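Local structure of holo-[acyl-carrier-protein] synthase (Helicobacter pylori, 5XUK) at residues 9-14 with 45-50; 26-31 with 41-46; 55-60 with 92-97. The protein belongs to the 4'-phosphopantetheinyl transferase superfamily and is found here as an assembly of three chains that holds coenzyme A between its subunits. One frame throughout, in Å; residues are numbered along the deposited sequence.

Contact 1. Residues 9-14 with 45-50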
loop_
_atom_site.group_PDB
_atom_site.type_symbol
_atom_site.label_atom_id
_atom_site.label_comp_id
_atom_site.label_asym_id
_atom_site.label_seq_id
_atom_site.Cartn_x
_atom_site.Cartn_y
_atom_site.Cartn_z
ATOM N N ILE A 9 -4.543 -15.048 0.824
ATOM C CA ILE A 9 -5.075 -15.766 -0.320
ATOM C C ILE A 9 -5.665 -17.085 0.147
ATOM O O ILE A 9 -6.791 -17.426 -0.212
ATOM C CB ILE A 9 -3.999 -16.029 -1.389
ATOM C CG1 ILE A 9 -3.551 -14.701 -2.009
ATOM C CG2 ILE A 9 -4.554 -16.959 -2.456
ATOM C CD1 ILE A 9 -2.547 -14.816 -3.137
ATOM N N ALA A 10 -4.904 -17.792 0.978
ATOM C CA ALA A 10 -5.358 -19.023 1.627
ATOM C C ALA A 10 -6.710 -18.886 2.338
ATOM O O ALA A 10 -7.529 -19.794 2.287
ATOM C CB ALA A 10 -4.300 -19.508 2.606
ATOM N N ARG A 11 -6.943 -17.759 2.998
ATOM C CA ARG A 11 -8.226 -17.512 3.664
ATOM C C ARG A 11 -9.359 -17.350 2.642
ATOM O O ARG A 11 -10.501 -17.758 2.893
ATOM C CB ARG A 11 -8.131 -16.276 4.569
ATOM C CG ARG A 11 -9.462 -15.642 4.947
ATOM C CD ARG A 11 -9.288 -14.495 5.936
ATOM N NE ARG A 11 -10.437 -13.586 5.883
ATOM C CZ ARG A 11 -10.419 -12.330 5.438
ATOM N NH1 ARG A 11 -9.294 -11.759 5.013
ATOM N NH2 ARG A 11 -11.547 -11.623 5.432
ATOM N N ILE A 12 -9.054 -16.731 1.505
ATOM C CA ILE A 12 -10.021 -16.661 0.419
ATOM C C ILE A 12 -10.285 -18.064 -0.134
ATOM O O ILE A 12 -11.445 -18.457 -0.270
ATOM C CB ILE A 12 -9.582 -15.695 -0.700
ATOM C CG1 ILE A 12 -10.308 -14.360 -0.536
ATOM C CG2 ILE A 12 -9.898 -16.272 -2.076
ATOM C CD1 ILE A 12 -10.050 -13.686 0.789
ATOM N N GLU A 13 -9.216 -18.816 -0.412
ATOM C CA GLU A 13 -9.333 -20.215 -0.864
ATOM C C GLU A 13 -10.280 -21.045 0.009
ATOM O O GLU A 13 -11.128 -21.765 -0.511
ATOM C CB GLU A 13 -7.957 -20.903 -0.949
ATOM C CG GLU A 13 -7.167 -20.513 -2.189
ATOM C CD GLU A 13 -5.773 -21.118 -2.267
ATOM O OE1 GLU A 13 -5.126 -21.286 -1.214
ATOM O OE2 GLU A 13 -5.308 -21.407 -3.395
ATOM N N LYS A 14 -10.148 -20.933 1.328
ATOM C CA LYS A 14 -10.991 -21.707 2.243
ATOM C C LYS A 14 -12.420 -21.164 2.341
ATOM O O LYS A 14 -13.317 -21.885 2.760
ATOM C CB LYS A 14 -10.338 -21.825 3.630
ATOM C CG LYS A 14 -9.060 -22.660 3.616
ATOM C CD LYS A 14 -8.402 -22.779 4.989
ATOM C CE LYS A 14 -8.686 -24.108 5.690
ATOM N NZ LYS A 14 -10.040 -24.191 6.308
ATOM N N GLY A 45 -7.477 -10.812 -4.760
ATOM C CA GLY A 45 -7.164 -9.466 -5.215
ATOM C C GLY A 45 -8.333 -8.543 -5.442
ATOM O O GLY A 45 -8.287 -7.370 -5.048
ATOM N N PHE A 46 -9.386 -9.046 -6.098
ATOM C CA PHE A 46 -10.599 -8.257 -6.303
ATOM C C PHE A 46 -11.270 -8.018 -4.968
ATOM O O PHE A 46 -11.788 -6.947 -4.712
ATOM C CB PHE A 46 -11.580 -8.944 -7.279
ATOM C CG PHE A 46 -11.157 -8.877 -8.730
ATOM C CD1 PHE A 46 -9.832 -8.582 -9.096
ATOM C CD2 PHE A 46 -12.080 -9.149 -9.742
ATOM C CE1 PHE A 46 -9.453 -8.524 -10.434
ATOM C CE2 PHE A 46 -11.703 -9.106 -11.079
ATOM C CZ PHE A 46 -10.388 -8.796 -11.428
ATOM N N PHE A 47 -11.259 -9.009 -4.111
ATOM C CA PHE A 47 -11.794 -8.827 -2.773
ATOM C C PHE A 47 -11.048 -7.692 -2.061
ATOM O O PHE A 47 -11.666 -6.797 -1.494
ATOM C CB PHE A 47 -11.647 -10.114 -1.971
ATOM C CG PHE A 47 -12.341 -10.071 -0.642
ATOM C CD1 PHE A 47 -13.690 -10.405 -0.539
ATOM C CD2 PHE A 47 -11.652 -9.679 0.511
ATOM C CE1 PHE A 47 -14.336 -10.353 0.685
ATOM C CE2 PHE A 47 -12.298 -9.629 1.745
ATOM C CZ PHE A 47 -13.639 -9.969 1.832
ATOM N N ALA A 48 -9.713 -7.718 -2.136
ATOM C CA ALA A 48 -8.884 -6.745 -1.441
ATOM C C ALA A 48 -9.155 -5.361 -2.022
ATOM O O ALA A 48 -9.260 -4.364 -1.290
ATOM C CB ALA A 48 -7.409 -7.129 -1.552
ATOM N N LEU A 49 -9.339 -5.306 -3.334
ATOM C CA LEU A 49 -9.594 -4.031 -4.003
ATOM C C LEU A 49 -10.942 -3.437 -3.636
ATOM O O LEU A 49 -11.097 -2.220 -3.616
ATOM C CB LEU A 49 -9.501 -4.215 -5.524
ATOM C CG LEU A 49 -9.809 -3.018 -6.413
ATOM C CD1 LEU A 49 -8.869 -1.897 -6.055
ATOM C CD2 LEU A 49 -9.662 -3.392 -7.883
ATOM N N LYS A 50 -11.936 -4.289 -3.394
ATOM C CA LYS A 50 -13.258 -3.795 -3.042
ATOM C C LYS A 50 -13.248 -3.309 -1.593
ATOM O O LYS A 50 -13.761 -2.251 -1.272
ATOM C CB LYS A 50 -14.306 -4.886 -3.260
ATOM C CG LYS A 50 -14.539 -5.194 -4.734
ATOM C CD LYS A 50 -15.941 -5.751 -4.995
ATOM C CE LYS A 50 -16.146 -6.093 -6.476
ATOM N NZ LYS A 50 -17.585 -6.184 -6.886
#
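I12 and F47 make the apolar part of this helix-to-helix contact, CD1 of I12 approaching CD2 of the F47 ring obliquely at 4.3 Å. The chi1 of I12, -100°, lies some way from a staggered position, while chi2 of 59° bends CD1 back beside CA instead of extending it, so the isoleucine presents a short, blunt end. F47 answers with a longer side chain: its CG is trans to the backbone N (chi1 -172°), which carries the ring out from its helix to span much of the gap. That gap is wide, with the CA atoms of I12 and F47 8.6 Å apart, and no hydrogen bond crosses it.

The remaining contact is between a charged group and a ring. R11 reaches along the surface with an almost fully extended chain, and its NH2 stands 4.3 Å from CE2 of F47, again obliquely. The polar pull on this guanidinium comes from elsewhere, for NH1 forms a salt bridge with D104 of the second subunit. Arginine suits the site because its long chain lets the guanidinium lie by the F47 ring with NH2 while NH1 reaches the neighbouring subunit.

Backbone bonds keep each helix regular, as in E13 N to I9 O (2.8 Å) and L49 N to G45 O (2.9 Å).

F47 also meets the rings of F27, edge to face, and F67. Helix 9-15 thus packs against helix 40-56, with I12 resting on A44 and with V7 of strand 2-8, in the three-stranded antiparallel sheet, touching I12 and F47 alike.

Contact 2. Residues 26-31 with 41-46. With COA (coenzyme A), chain B.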
loop_
_atom_site.group_PDB
_atom_site.type_symbol
_atom_site.label_atom_id
_atom_site.label_comp_id
_atom_site.label_asym_id
_atom_site.label_seq_id
_atom_site.Cartn_x
_atom_site.Cartn_y
_atom_site.Cartn_z
ATOM N N ARG A 26 -21.594 -13.217 -3.763
ATOM C CA ARG A 26 -21.794 -12.083 -2.852
ATOM C C ARG A 26 -20.935 -10.873 -3.223
ATOM O O ARG A 26 -21.428 -9.754 -3.203
ATOM C CB ARG A 26 -21.523 -12.485 -1.393
ATOM C CG ARG A 26 -22.632 -13.321 -0.755
ATOM C CD ARG A 26 -22.144 -14.059 0.491
ATOM N NE ARG A 26 -23.145 -14.992 1.025
ATOM C CZ ARG A 26 -22.939 -15.855 2.026
ATOM N NH1 ARG A 26 -23.928 -16.653 2.420
ATOM N NH2 ARG A 26 -21.758 -15.934 2.636
ATOM N N PHE A 27 -19.663 -11.066 -3.570
ATOM C CA PHE A 27 -18.828 -9.884 -3.895
ATOM C C PHE A 27 -18.414 -9.702 -5.348
ATOM O O PHE A 27 -18.035 -8.587 -5.748
ATOM C CB PHE A 27 -17.606 -9.763 -2.956
ATOM C CG PHE A 27 -16.535 -10.781 -3.191
ATOM C CD1 PHE A 27 -16.644 -12.047 -2.660
ATOM C CD2 PHE A 27 -15.383 -10.452 -3.912
ATOM C CE1 PHE A 27 -15.653 -12.989 -2.880
ATOM C CE2 PHE A 27 -14.380 -11.388 -4.120
ATOM C CZ PHE A 27 -14.520 -12.661 -3.606
ATOM N N LEU A 28 -18.514 -10.754 -6.158
ATOM C CA LEU A 28 -18.159 -10.638 -7.581
ATOM C C LEU A 28 -19.376 -10.781 -8.478
ATOM O O LEU A 28 -20.113 -11.757 -8.395
ATOM C CB LEU A 28 -17.081 -11.668 -7.956
ATOM C CG LEU A 28 -15.719 -11.466 -7.270
ATOM C CD1 LEU A 28 -14.676 -12.413 -7.837
ATOM C CD2 LEU A 28 -15.252 -10.019 -7.409
ATOM N N SER A 29 -19.570 -9.791 -9.340
ATOM C CA SER A 29 -20.474 -9.903 -10.474
ATOM C C SER A 29 -19.920 -10.894 -11.498
ATOM O O SER A 29 -18.708 -11.067 -11.562
ATOM C CB SER A 29 -20.556 -8.558 -11.186
ATOM O OG SER A 29 -19.361 -8.362 -11.956
ATOM N N PRO A 30 -20.794 -11.482 -12.358
ATOM C CA PRO A 30 -20.387 -12.451 -13.393
ATOM C C PRO A 30 -19.188 -12.044 -14.248
ATOM O O PRO A 30 -18.310 -12.867 -14.469
ATOM C CB PRO A 30 -21.648 -12.570 -14.259
ATOM C CG PRO A 30 -22.749 -12.443 -13.261
ATOM C CD PRO A 30 -22.269 -11.354 -12.316
ATOM N N SER A 31 -19.154 -10.799 -14.707
ATOM C CA SER A 31 -18.073 -10.316 -15.521
ATOM C C SER A 31 -16.766 -10.287 -14.715
ATOM O O SER A 31 -15.710 -10.619 -15.253
ATOM C CB SER A 31 -18.402 -8.929 -16.101
ATOM O OG SER A 31 -18.561 -7.951 -15.092
ATOM N N SER A 41 -5.834 -16.355 -6.312
ATOM C CA SER A 41 -5.020 -15.172 -6.052
ATOM C C SER A 41 -5.642 -13.916 -6.682
ATOM O O SER A 41 -5.576 -12.834 -6.114
ATOM C CB SER A 41 -3.578 -15.389 -6.555
ATOM O OG SER A 41 -3.574 -15.819 -7.916
ATOM N N SER A 42 -6.255 -14.073 -7.853
ATOM C CA SER A 42 -7.034 -13.009 -8.491
ATOM C C SER A 42 -8.345 -12.702 -7.755
ATOM O O SER A 42 -8.826 -11.567 -7.767
ATOM C CB SER A 42 -7.389 -13.400 -9.933
ATOM O OG SER A 42 -6.236 -13.744 -10.689
ATOM N N ILE A 43 -8.948 -13.715 -7.166
ATOM C CA ILE A 43 -10.171 -13.522 -6.402
ATOM C C ILE A 43 -9.817 -12.761 -5.100
ATOM O O ILE A 43 -10.358 -11.699 -4.828
ATOM C CB ILE A 43 -10.869 -14.870 -6.128
ATOM C CG1 ILE A 43 -11.384 -15.472 -7.444
ATOM C CG2 ILE A 43 -12.038 -14.694 -5.165
ATOM C CD1 ILE A 43 -11.783 -16.927 -7.334
ATOM N N ALA A 44 -8.868 -13.283 -4.342
ATOM C CA ALA A 44 -8.285 -12.530 -3.213
ATOM C C ALA A 44 -8.033 -11.065 -3.574
ATOM O O ALA A 44 -8.431 -10.186 -2.834
ATOM C CB ALA A 44 -7.017 -13.201 -2.737
ATOM N N GLY A 45 -7.477 -10.812 -4.760
ATOM C CA GLY A 45 -7.164 -9.466 -5.215
ATOM C C GLY A 45 -8.333 -8.543 -5.442
ATOM O O GLY A 45 -8.287 -7.370 -5.048
ATOM N N PHE A 46 -9.386 -9.046 -6.098
ATOM C CA PHE A 46 -10.599 -8.257 -6.303
ATOM C C PHE A 46 -11.270 -8.018 -4.968
ATOM O O PHE A 46 -11.788 -6.947 -4.712
ATOM C CB PHE A 46 -11.580 -8.944 -7.279
ATOM C CG PHE A 46 -11.157 -8.877 -8.730
ATOM C CD1 PHE A 46 -9.832 -8.582 -9.096
ATOM C CD2 PHE A 46 -12.080 -9.149 -9.742
ATOM C CE1 PHE A 46 -9.453 -8.524 -10.434
ATOM C CE2 PHE A 46 -11.703 -9.106 -11.079
ATOM C CZ PHE A 46 -10.388 -8.796 -11.428
HETATM N N1A COA B . -1.174 -1.591 -15.189
HETATM C C2A COA B . -1.561 -1.649 -13.896
HETATM N N3A COA B . -1.713 -2.810 -13.235
HETATM C C4A COA B . -1.501 -3.982 -13.855
HETATM C C5A COA B . -1.082 -3.991 -15.263
HETATM C C6A COA B . -0.919 -2.686 -15.926
HETATM N N6A COA B . -0.528 -2.593 -17.224
HETATM N N7A COA B . -0.948 -5.281 -15.614
HETATM C C8A COA B . -1.238 -6.053 -14.532
HETATM N N9A COA B . -1.581 -5.256 -13.485
HETATM C C1B COA B . -1.995 -5.712 -12.153
HETATM C C2B COA B . -3.169 -6.688 -12.289
HETATM O O2B COA B . -4.276 -6.322 -11.465
HETATM C C3B COA B . -2.631 -8.022 -11.829
HETATM O O3B COA B . -3.541 -8.775 -11.034
HETATM P P3B COA B . -4.769 -9.624 -11.676
HETATM O O7A COA B . -4.246 -10.095 -13.018
HETATM O O8A COA B . -4.960 -10.780 -10.729
HETATM O O9A COA B . -5.879 -8.589 -11.713
HETATM C C4B COA B . -1.446 -7.609 -10.993
HETATM O O4B COA B . -0.914 -6.413 -11.557
HETATM C C5B COA B . -0.394 -8.688 -10.917
HETATM O O5B COA B . 0.027 -8.622 -9.574
HETATM P P1A COA B . 1.524 -8.874 -9.144
HETATM O O1A COA B . 1.584 -10.385 -9.061
HETATM O O2A COA B . 1.925 -8.015 -7.970
HETATM O O3A COA B . 2.285 -8.241 -10.384
HETATM P P2A COA B . 3.786 -8.685 -10.720
HETATM O O4A COA B . 4.750 -7.968 -9.784
HETATM O O5A COA B . 3.804 -10.202 -10.794
HETATM O O6A COA B . 3.890 -8.082 -12.222
HETATM C CBP COA B . 3.594 -6.486 -14.063
HETATM C CCP COA B . 3.044 -7.041 -12.746
HETATM C CDP COA B . 2.490 -6.404 -15.105
HETATM C CEP COA B . 4.137 -5.083 -13.829
HETATM C CAP COA B . 4.688 -7.445 -14.572
HETATM O OAP COA B . 4.077 -8.546 -15.253
HETATM C C9P COA B . 5.684 -6.821 -15.500
HETATM O O9P COA B . 5.326 -6.077 -16.401
HETATM N N8P COA B . 6.955 -7.160 -15.274
#
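The F27 ring meets I43 at its edge, CZ lying 3.6 Å from the CG2 methyl and close to the ring plane. Of the two segments, neither puts an atom squarely over a face of F27 or F46; both rings are used by their edges. At F46 the L28 methyl CD2 sits near the ring plane, 3.8 Å from CB of F46 and 4.0 Å from the ring atom CD2 of F46. Across the same ring, CE1 points to O9A of the coenzyme A 3'-phosphate at 3.8 Å, where slightly positive ring hydrogens probably suit an anionic oxygen.

F27 has CG between its backbone N and carbonyl carbon (chi1 72°), a turn that swings the ring toward helix 40-56, where it crosses I43 at about a right angle. Branching serves the apolar residues well: I43 offers CG2 to F27, while L28 gives CD2 to F46 and a looser CD1 contact to I43 CG2 at 4.4 Å. S42, small and polar, brings OG to within 3.2 Å of O8A on the same phosphate, and S42 and F46 are both part of the coenzyme A pocket.

S29 is the N-cap of helix 30-36, and its N is held by E32. Residues 26-31 join helix 21-27 to helix 30-36 and pack against helix 40-56. L28 also touches I33, F46 packs on L35 and C36, and F46 reaches I72 and K74 of strand 70-74 beyond.

Contact 3. Residues 55-60 with 92-97. With COA (coenzyme A), chain C.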
loop_
_atom_site.group_PDB
_atom_site.type_symbol
_atom_site.label_atom_id
_atom_site.label_comp_id
_atom_site.label_asym_id
_atom_site.label_seq_id
_atom_site.Cartn_x
_atom_site.Cartn_y
_atom_site.Cartn_z
ATOM N N LYS A 55 -12.853 1.444 2.210
ATOM C CA LYS A 55 -12.060 2.196 3.188
ATOM C C LYS A 55 -11.654 3.567 2.665
ATOM O O LYS A 55 -11.548 4.518 3.434
ATOM C CB LYS A 55 -10.796 1.441 3.569
ATOM C CG LYS A 55 -11.005 0.141 4.313
ATOM C CD LYS A 55 -9.658 -0.363 4.786
ATOM C CE LYS A 55 -9.775 -1.710 5.440
ATOM N NZ LYS A 55 -8.421 -2.218 5.719
ATOM N N ALA A 56 -11.412 3.666 1.361
ATOM C CA ALA A 56 -10.988 4.924 0.756
ATOM C C ALA A 56 -12.111 5.956 0.799
ATOM O O ALA A 56 -11.840 7.148 0.917
ATOM C CB ALA A 56 -10.516 4.700 -0.678
ATOM N N LEU A 57 -13.357 5.485 0.666
ATOM C CA LEU A 57 -14.578 6.304 0.783
ATOM C C LEU A 57 -15.039 6.428 2.252
ATOM O O LEU A 57 -16.039 7.085 2.531
ATOM C CB LEU A 57 -15.724 5.693 -0.043
ATOM C CG LEU A 57 -15.572 5.537 -1.561
ATOM C CD1 LEU A 57 -16.699 4.691 -2.128
ATOM C CD2 LEU A 57 -15.523 6.885 -2.260
ATOM N N GLN A 58 -14.342 5.745 3.161
ATOM C CA GLN A 58 -14.511 5.877 4.624
ATOM C C GLN A 58 -15.813 5.297 5.199
ATOM O O GLN A 58 -16.152 5.527 6.380
ATOM C CB GLN A 58 -14.281 7.327 5.066
ATOM C CG GLN A 58 -12.920 7.855 4.622
ATOM C CD GLN A 58 -12.319 8.846 5.599
ATOM O OE1 GLN A 58 -12.771 9.986 5.702
ATOM N NE2 GLN A 58 -11.283 8.417 6.317
ATOM N N VAL A 59 -16.498 4.481 4.394
ATOM C CA VAL A 59 -17.727 3.826 4.842
ATOM C C VAL A 59 -17.571 2.318 5.158
ATOM O O VAL A 59 -18.364 1.753 5.921
ATOM C CB VAL A 59 -18.867 4.062 3.834
ATOM C CG1 VAL A 59 -18.551 3.421 2.484
ATOM C CG2 VAL A 59 -20.168 3.522 4.396
ATOM N N GLY A 60 -16.558 1.661 4.594
ATOM C CA GLY A 60 -16.476 0.191 4.664
ATOM C C GLY A 60 -17.597 -0.470 3.854
ATOM O O GLY A 60 -18.371 0.206 3.166
ATOM N N PHE A 92 -21.492 9.794 -3.158
ATOM C CA PHE A 92 -20.182 9.960 -2.511
ATOM C C PHE A 92 -19.417 11.147 -3.090
ATOM O O PHE A 92 -18.398 11.557 -2.532
ATOM C CB PHE A 92 -19.342 8.676 -2.624
ATOM C CG PHE A 92 -19.792 7.573 -1.702
ATOM C CD1 PHE A 92 -20.438 6.451 -2.192
ATOM C CD2 PHE A 92 -19.575 7.664 -0.338
ATOM C CE1 PHE A 92 -20.860 5.442 -1.341
ATOM C CE2 PHE A 92 -19.989 6.655 0.518
ATOM C CZ PHE A 92 -20.635 5.542 0.016
ATOM N N ASN A 93 -19.906 11.681 -4.210
ATOM C CA ASN A 93 -19.337 12.873 -4.846
ATOM C C ASN A 93 -17.910 12.632 -5.360
ATOM O O ASN A 93 -16.964 13.322 -4.966
ATOM C CB ASN A 93 -19.398 14.070 -3.877
ATOM C CG ASN A 93 -19.346 15.417 -4.588
ATOM O OD1 ASN A 93 -18.867 15.529 -5.721
ATOM N ND2 ASN A 93 -19.837 16.451 -3.913
ATOM N N ILE A 94 -17.776 11.658 -6.258
ATOM C CA ILE A 94 -16.470 11.197 -6.731
ATOM C C ILE A 94 -16.156 11.721 -8.123
ATOM O O ILE A 94 -16.979 11.632 -9.027
ATOM C CB ILE A 94 -16.402 9.651 -6.781
ATOM C CG1 ILE A 94 -16.814 9.033 -5.438
ATOM C CG2 ILE A 94 -15.012 9.181 -7.193
ATOM C CD1 ILE A 94 -16.149 9.661 -4.228
ATOM N N GLN A 95 -14.950 12.251 -8.288
ATOM C CA GLN A 95 -14.468 12.697 -9.591
ATOM C C GLN A 95 -13.817 11.524 -10.329
ATOM O O GLN A 95 -14.087 11.296 -11.511
ATOM C CB GLN A 95 -13.465 13.843 -9.423
ATOM C CG GLN A 95 -14.046 15.084 -8.751
ATOM C CD GLN A 95 -13.161 15.626 -7.638
ATOM O OE1 GLN A 95 -11.945 15.752 -7.794
ATOM N NE2 GLN A 95 -13.773 15.945 -6.504
ATOM N N SER A 96 -12.971 10.779 -9.617
ATOM C CA SER A 96 -12.214 9.677 -10.213
ATOM C C SER A 96 -11.689 8.713 -9.148
ATOM O O SER A 96 -11.353 9.128 -8.035
ATOM C CB SER A 96 -11.044 10.230 -11.029
ATOM O OG SER A 96 -10.249 11.100 -10.241
ATOM N N LEU A 97 -11.640 7.429 -9.506
ATOM C CA LEU A 97 -11.075 6.373 -8.668
ATOM C C LEU A 97 -9.846 5.787 -9.350
ATOM O O LEU A 97 -9.879 5.485 -10.538
ATOM C CB LEU A 97 -12.101 5.269 -8.439
ATOM C CG LEU A 97 -13.295 5.654 -7.572
ATOM C CD1 LEU A 97 -14.416 4.637 -7.698
ATOM C CD2 LEU A 97 -12.857 5.795 -6.121
HETATM N N1A COA C . -13.319 3.550 6.680
HETATM C C2A COA C . -11.981 3.416 6.562
HETATM N N3A COA C . -11.278 2.497 7.249
HETATM C C4A COA C . -11.895 1.672 8.111
HETATM C C5A COA C . -13.350 1.765 8.290
HETATM C C6A COA C . -14.062 2.783 7.497
HETATM N N6A COA C . -15.408 2.941 7.590
HETATM N N7A COA C . -13.685 0.835 9.199
HETATM C C8A COA C . -12.556 0.176 9.574
HETATM N N9A COA C . -11.485 0.699 8.920
HETATM C C1B COA C . -10.087 0.285 9.081
HETATM C C2B COA C . -9.701 0.356 10.563
HETATM O O2B COA C . -8.507 1.111 10.774
HETATM C C3B COA C . -9.460 -1.075 10.980
HETATM O O3B COA C . -8.338 -1.251 11.840
HETATM P P3B COA C . -8.395 -0.920 13.431
HETATM O O7A COA C . -9.819 -1.245 13.837
HETATM O O8A COA C . -7.417 -1.886 14.047
HETATM O O9A COA C . -8.006 0.548 13.458
HETATM C C4B COA C . -9.195 -1.745 9.655
HETATM O O4B COA C . -9.964 -1.067 8.665
HETATM C C5B COA C . -9.524 -3.218 9.684
HETATM O O5B COA C . -8.473 -3.788 8.937
HETATM P P1A COA C . -8.686 -5.034 7.993
HETATM O O1A COA C . -8.589 -6.192 8.965
HETATM O O2A COA C . -7.806 -4.971 6.768
HETATM O O3A COA C . -10.148 -4.735 7.453
HETATM P P2A COA C . -11.056 -5.924 6.883
HETATM O O4A COA C . -10.619 -6.259 5.463
HETATM O O5A COA C . -11.083 -7.018 7.935
HETATM O O6A COA C . -12.485 -5.160 6.877
HETATM C CBP COA C . -14.093 -3.333 6.560
HETATM C CCP COA C . -12.650 -3.729 6.883
HETATM C CDP COA C . -14.594 -2.299 7.557
HETATM C CEP COA C . -14.146 -2.719 5.168
HETATM C CAP COA C . -14.975 -4.592 6.664
HETATM O OAP COA C . -15.311 -4.826 8.035
HETATM C C9P COA C . -16.249 -4.529 5.878
HETATM O O9P COA C . -16.946 -3.526 5.887
HETATM N N8P COA C . -16.553 -5.642 5.207
#
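K55 NZ is gripped by several groups: it donates to the diphosphate oxygen O2A of coenzyme A at 3.0 Å, pairs with D5 in a salt bridge, and bonds to the carbonyls of I4 and of I101 in the second subunit. Its extended chain passes the adenine, CB lying 3.8 Å from C2A, so one lysine serves both the base and the phosphate. The Q58 carbonyl adds a second grip, accepting from the amino N6A at 3.0 Å with an N-H...O angle of 154°.

That carbonyl belongs to a Schellman motif ending helix 40-56, where Q58 takes positive phi (71°). Helix 86-91 ends in the same way, with N93 at the positive-phi position, and the side chains around the two helix ends pack together. G60, also at positive phi, brings no side chain against the pantetheine methyl CDP.

L57 supplies most of the apolar surface on its side. Its CD1 forms a CH-pi contact over one face of F92, 4.2 Å from the ring centroid and 12° off the normal, while CD2 presses on I94 CD1 at a tight 3.5 Å. The two leucine methyls can thus meet an aromatic face and an aliphatic branch together. V59 CG1 comes obliquely to F92 CZ at 3.9 Å. V114 of strand 107-114 lies against both L57 and I94, and L84 of strand 80-84 touches L57.

All three contacts draw on helix 40-56, the long helix of the chain. Contacts 1 and 2 are neighbours, their centres about 8 Å apart; they share G45 and F46, and K50 of one is probably hydrogen-bonded to the F27 carbonyl of the other. Contact 3 opens only after both have closed along the chain, and lies on the opposite side of the chain's centre, its centre about 21 Å from that of contact 1 and 19 Å from that of contact 2. The helix and the turn after it connect the N-terminal helices with the loop before strand 97-104. S42 and F46 face one coenzyme A, K55 and Q58 another, each at a subunit boundary.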